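Local structure of peroxiredoxin 6 (Arenicola marina, 2V2G) at the interface of chains A and B. The protein probably reduces hydrogen peroxide and organic hydroperoxides to water and alcohols at the expense of thiols, as an antioxidant peroxidase of the peroxiredoxin family. Coordinates in Å, arbitrary orientation; residue numbers count along the deposited sequence, not the author numbering. Chains: chain A/B, Peroxiredoxin 6.

Contact 1 and contact 2 belong to one interface between two copies of the same chain, and the centres of their C-alpha atoms are about 35 Å apart. They share no residue. Contact 1 brings C-terminal loops of chain A against the active-site loop and helices 43-54 and 74-88 of chain B; contact 2 sets the N-terminal segment of chain B beside strand 113-114 and neighbouring loops of chain A. The interface is two-fold symmetric, so each recurs with the chains exchanged. Their centres lie about 6 Å from B:Ser45 and 14 Å from A:Ser45 respectively, so contact 1 and its twin border the two peroxidatic positions, while contact 2 lies further off; the pair is probably the functional dimer.

Contact 1: the interface of chains A and B. Residues chain A 187, 212; chain B 41-43, 46, 80, 83.
Loop residues A:Pro187 and A:Tyr212 meet the active-site loop 41-42 of chain B, the start of its helix 43-54 and one side of helix 74-88. Chain B buries 97 Å² of A:Tyr212, about half of the surface hidden in the patch. Its CG sits between the backbone N and the carbonyl carbon (chi1 66°), which helps to point the ring towards helix 74-88. There the phenol OH donates a hydrogen bond of 2.7 Å to the carboxylate OD2 of B:Asp83. The oxygen is approached on its anti side, 19° out of the carboxylate plane, and ring and carboxylate are turned 31° apart. One ring face receives the carbonyl O of B:Phe41, which lies 3.2 Å from CG of A:Tyr212, nearer the rim than the centre. The indole edge of B:Trp80 also reaches the phenol, its CD1 3.4 Å from OH of A:Tyr212. A chain of bonds within chain B holds the groups facing the phenol: NE1 of B:Trp80 donates to OG1 of B:Thr46 at 2.9 Å, nearly in the indole plane, and that hydroxyl donates to the carbonyl O of B:Thr42 at 2.7 Å. Away from the phenol, CG of A:Pro187 packs on the methyl CG2 of B:Thr42 at 4.0 Å. A phenylalanine in place of A:Tyr212 would keep the ring but would probably leave the B:Asp83 carboxylate without this cross-chain donor. The centre of the patch is about 6 Å from B:Ser45, the engineered replacement for the peroxidatic cysteine, where the C-terminal part of one subunit borders the thioredoxin-like fold of the other.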
loop_
_atom_site.group_PDB
_atom_site.type_symbol
_atom_site.label_atom_id
_atom_site.label_comp_id
_atom_site.label_asym_id
_atom_site.label_seq_id
_atom_site.Cartn_x
_atom_site.Cartn_y
_atom_site.Cartn_z
ATOM N N PRO A 187 7.114 0.681 22.495
ATOM C CA PRO A 187 7.131 1.536 23.700
ATOM C C PRO A 187 6.570 0.886 24.985
ATOM O O PRO A 187 7.072 1.176 26.098
ATOM C CB PRO A 187 6.235 2.708 23.281
ATOM C CG PRO A 187 6.364 2.758 21.819
ATOM C CD PRO A 187 6.473 1.375 21.353
ATOM N N TYR A 212 13.043 5.949 24.103
ATOM C CA TYR A 212 12.149 5.179 23.258
ATOM C C TYR A 212 12.823 4.534 22.030
ATOM O O TYR A 212 12.258 3.659 21.374
ATOM C CB TYR A 212 10.992 6.054 22.802
ATOM C CG TYR A 212 11.414 7.184 21.884
ATOM C CD1 TYR A 212 11.547 6.975 20.502
ATOM C CD2 TYR A 212 11.682 8.439 22.396
ATOM C CE1 TYR A 212 11.926 7.981 19.670
ATOM C CE2 TYR A 212 12.094 9.480 21.567
ATOM C CZ TYR A 212 12.225 9.213 20.206
ATOM O OH TYR A 212 12.585 10.208 19.359
ATOM N N PHE B 41 7.608 10.571 19.309
ATOM C CA PHE B 41 8.457 9.937 20.309
ATOM C C PHE B 41 8.256 8.416 20.361
ATOM O O PHE B 41 8.271 7.784 21.457
ATOM C CB PHE B 41 8.245 10.548 21.694
ATOM C CG PHE B 41 8.415 12.015 21.742
ATOM C CD1 PHE B 41 9.674 12.579 21.602
ATOM C CD2 PHE B 41 7.330 12.838 22.016
ATOM C CE1 PHE B 41 9.858 13.970 21.691
ATOM C CE2 PHE B 41 7.504 14.252 22.070
ATOM C CZ PHE B 41 8.772 14.796 21.950
ATOM N N THR B 42 8.049 7.821 19.194
ATOM C CA THR B 42 8.066 6.366 19.051
ATOM C C THR B 42 9.058 5.905 17.978
ATOM O O THR B 42 9.334 6.684 17.022
ATOM C CB THR B 42 6.652 5.828 18.728
ATOM O OG1 THR B 42 6.212 6.341 17.467
ATOM C CG2 THR B 42 5.623 6.162 19.880
ATOM N N PRO B 43 9.664 4.698 18.146
ATOM C CA PRO B 43 10.890 4.341 17.357
ATOM C C PRO B 43 10.697 4.129 15.860
ATOM O O PRO B 43 11.463 4.738 15.055
ATOM C CB PRO B 43 11.454 3.131 18.047
ATOM C CG PRO B 43 10.337 2.541 18.814
ATOM C CD PRO B 43 9.398 3.676 19.190
ATOM N N THR B 46 10.072 7.387 14.139
ATOM C CA THR B 46 11.311 8.162 14.009
ATOM C C THR B 46 12.098 7.708 12.810
ATOM O O THR B 46 12.622 8.523 12.018
ATOM C CB THR B 46 12.120 8.152 15.372
ATOM O OG1 THR B 46 11.200 8.512 16.436
ATOM C CG2 THR B 46 13.316 9.109 15.267
ATOM N N TRP B 80 9.982 16.610 19.055
ATOM C CA TRP B 80 10.344 15.310 18.492
ATOM C C TRP B 80 11.111 15.457 17.154
ATOM O O TRP B 80 11.933 14.603 16.797
ATOM C CB TRP B 80 9.087 14.525 18.279
ATOM C CG TRP B 80 9.321 13.152 17.656
ATOM C CD1 TRP B 80 10.196 12.196 18.071
ATOM C CD2 TRP B 80 8.641 12.642 16.546
ATOM N NE1 TRP B 80 10.086 11.067 17.266
ATOM C CE2 TRP B 80 9.150 11.321 16.301
ATOM C CE3 TRP B 80 7.690 13.164 15.673
ATOM C CZ2 TRP B 80 8.663 10.526 15.260
ATOM C CZ3 TRP B 80 7.212 12.346 14.640
ATOM C CH2 TRP B 80 7.729 11.079 14.426
ATOM N N ASP B 83 14.738 14.947 17.339
ATOM C CA ASP B 83 15.121 13.524 17.327
ATOM C C ASP B 83 15.125 12.929 15.912
ATOM O O ASP B 83 16.025 12.112 15.544
ATOM C CB ASP B 83 14.175 12.686 18.225
ATOM C CG ASP B 83 14.247 13.065 19.725
ATOM O OD1 ASP B 83 15.055 13.930 20.101
ATOM O OD2 ASP B 83 13.397 12.495 20.478
#

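Contact 2: the interface of chains A and B. Residues chain A 113, 115, 127; chain B 5-6.
A:Pro115 packs against B:Leu5 and B:Gly6 where the N-terminal segment of one peroxiredoxin subunit runs past the other, at a patch formed by loop residues and strand 113-114 of chain A. The apolar contacts centre on the proline ring. A:Pro115 and B:Leu5 lie side by side and point the same way, with CD of A:Pro115 3.7 Å from CB of B:Leu5. On the other side of CG, CB of A:Pro115 rests 3.7 Å from CA of B:Gly6, and the absence of a side chain on that glycine leaves its backbone to make the contact. The leucine branch reaches further: CG lies anti to the carbonyl carbon (chi1 -61°), and CD1 of B:Leu5 comes within 4.1 Å of CB of A:Cys127. The sulfur SG of A:Cys127 is equally near that methyl, so the branch touches the cysteine at both side-chain atoms. Among the residues of this patch, two waters carry polar links across, each between main-chain groups. The backbone carbonyl O of A:Val113 is shared by both, at 2.9 Å from the oxygen of water 1 and 2.8 Å from that of water 2. Water 1 also pairs with the backbone N of B:Leu5 at 3.0 Å, with an angle of 155° at the hydrogen. Water 2 continues to the backbone carbonyl O of B:Leu5 at 2.7 Å.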
loop_
_atom_site.group_PDB
_atom_site.type_symbol
_atom_site.label_atom_id
_atom_site.label_comp_id
_atom_site.label_asym_id
_atom_site.label_seq_id
_atom_site.Cartn_x
_atom_site.Cartn_y
_atom_site.Cartn_z
ATOM N N VAL A 113 -13.455 0.568 -6.035
ATOM C CA VAL A 113 -13.836 0.950 -7.406
ATOM C C VAL A 113 -12.698 1.805 -8.032
ATOM O O VAL A 113 -12.079 2.651 -7.365
ATOM C CB VAL A 113 -15.156 1.712 -7.427
ATOM C CG1 VAL A 113 -15.440 2.217 -8.835
ATOM C CG2 VAL A 113 -16.342 0.845 -6.930
ATOM N N PRO A 115 -11.037 4.656 -10.216
ATOM C CA PRO A 115 -11.413 6.018 -10.518
ATOM C C PRO A 115 -11.626 6.258 -12.028
ATOM O O PRO A 115 -12.394 7.135 -12.429
ATOM C CB PRO A 115 -10.198 6.812 -9.969
ATOM C CG PRO A 115 -9.076 5.931 -9.993
ATOM C CD PRO A 115 -9.633 4.572 -9.756
ATOM N N CYS A 127 -10.258 -1.447 -8.802
ATOM C CA CYS A 127 -8.851 -1.076 -8.951
ATOM C C CYS A 127 -7.935 -2.289 -8.670
ATOM O O CYS A 127 -8.362 -3.436 -8.855
ATOM C CB CYS A 127 -8.576 0.131 -8.051
ATOM S SG CYS A 127 -8.628 -0.218 -6.269
ATOM N N LEU B 5 -10.369 5.889 -4.277
ATOM C CA LEU B 5 -9.560 6.510 -5.363
ATOM C C LEU B 5 -10.468 7.419 -6.230
ATOM O O LEU B 5 -11.613 7.104 -6.535
ATOM C CB LEU B 5 -8.895 5.449 -6.200
ATOM C CG LEU B 5 -7.937 4.543 -5.479
ATOM C CD1 LEU B 5 -7.232 3.640 -6.473
ATOM C CD2 LEU B 5 -6.956 5.317 -4.609
ATOM N N GLY B 6 -9.893 8.526 -6.651
ATOM C CA GLY B 6 -10.490 9.522 -7.497
ATOM C C GLY B 6 -11.397 10.531 -6.819
ATOM O O GLY B 6 -11.874 11.471 -7.463
HETATM O O HOH W 1 -11.174 3.045 -4.619
HETATM O O HOH W 2 -13.369 5.120 -7.151
#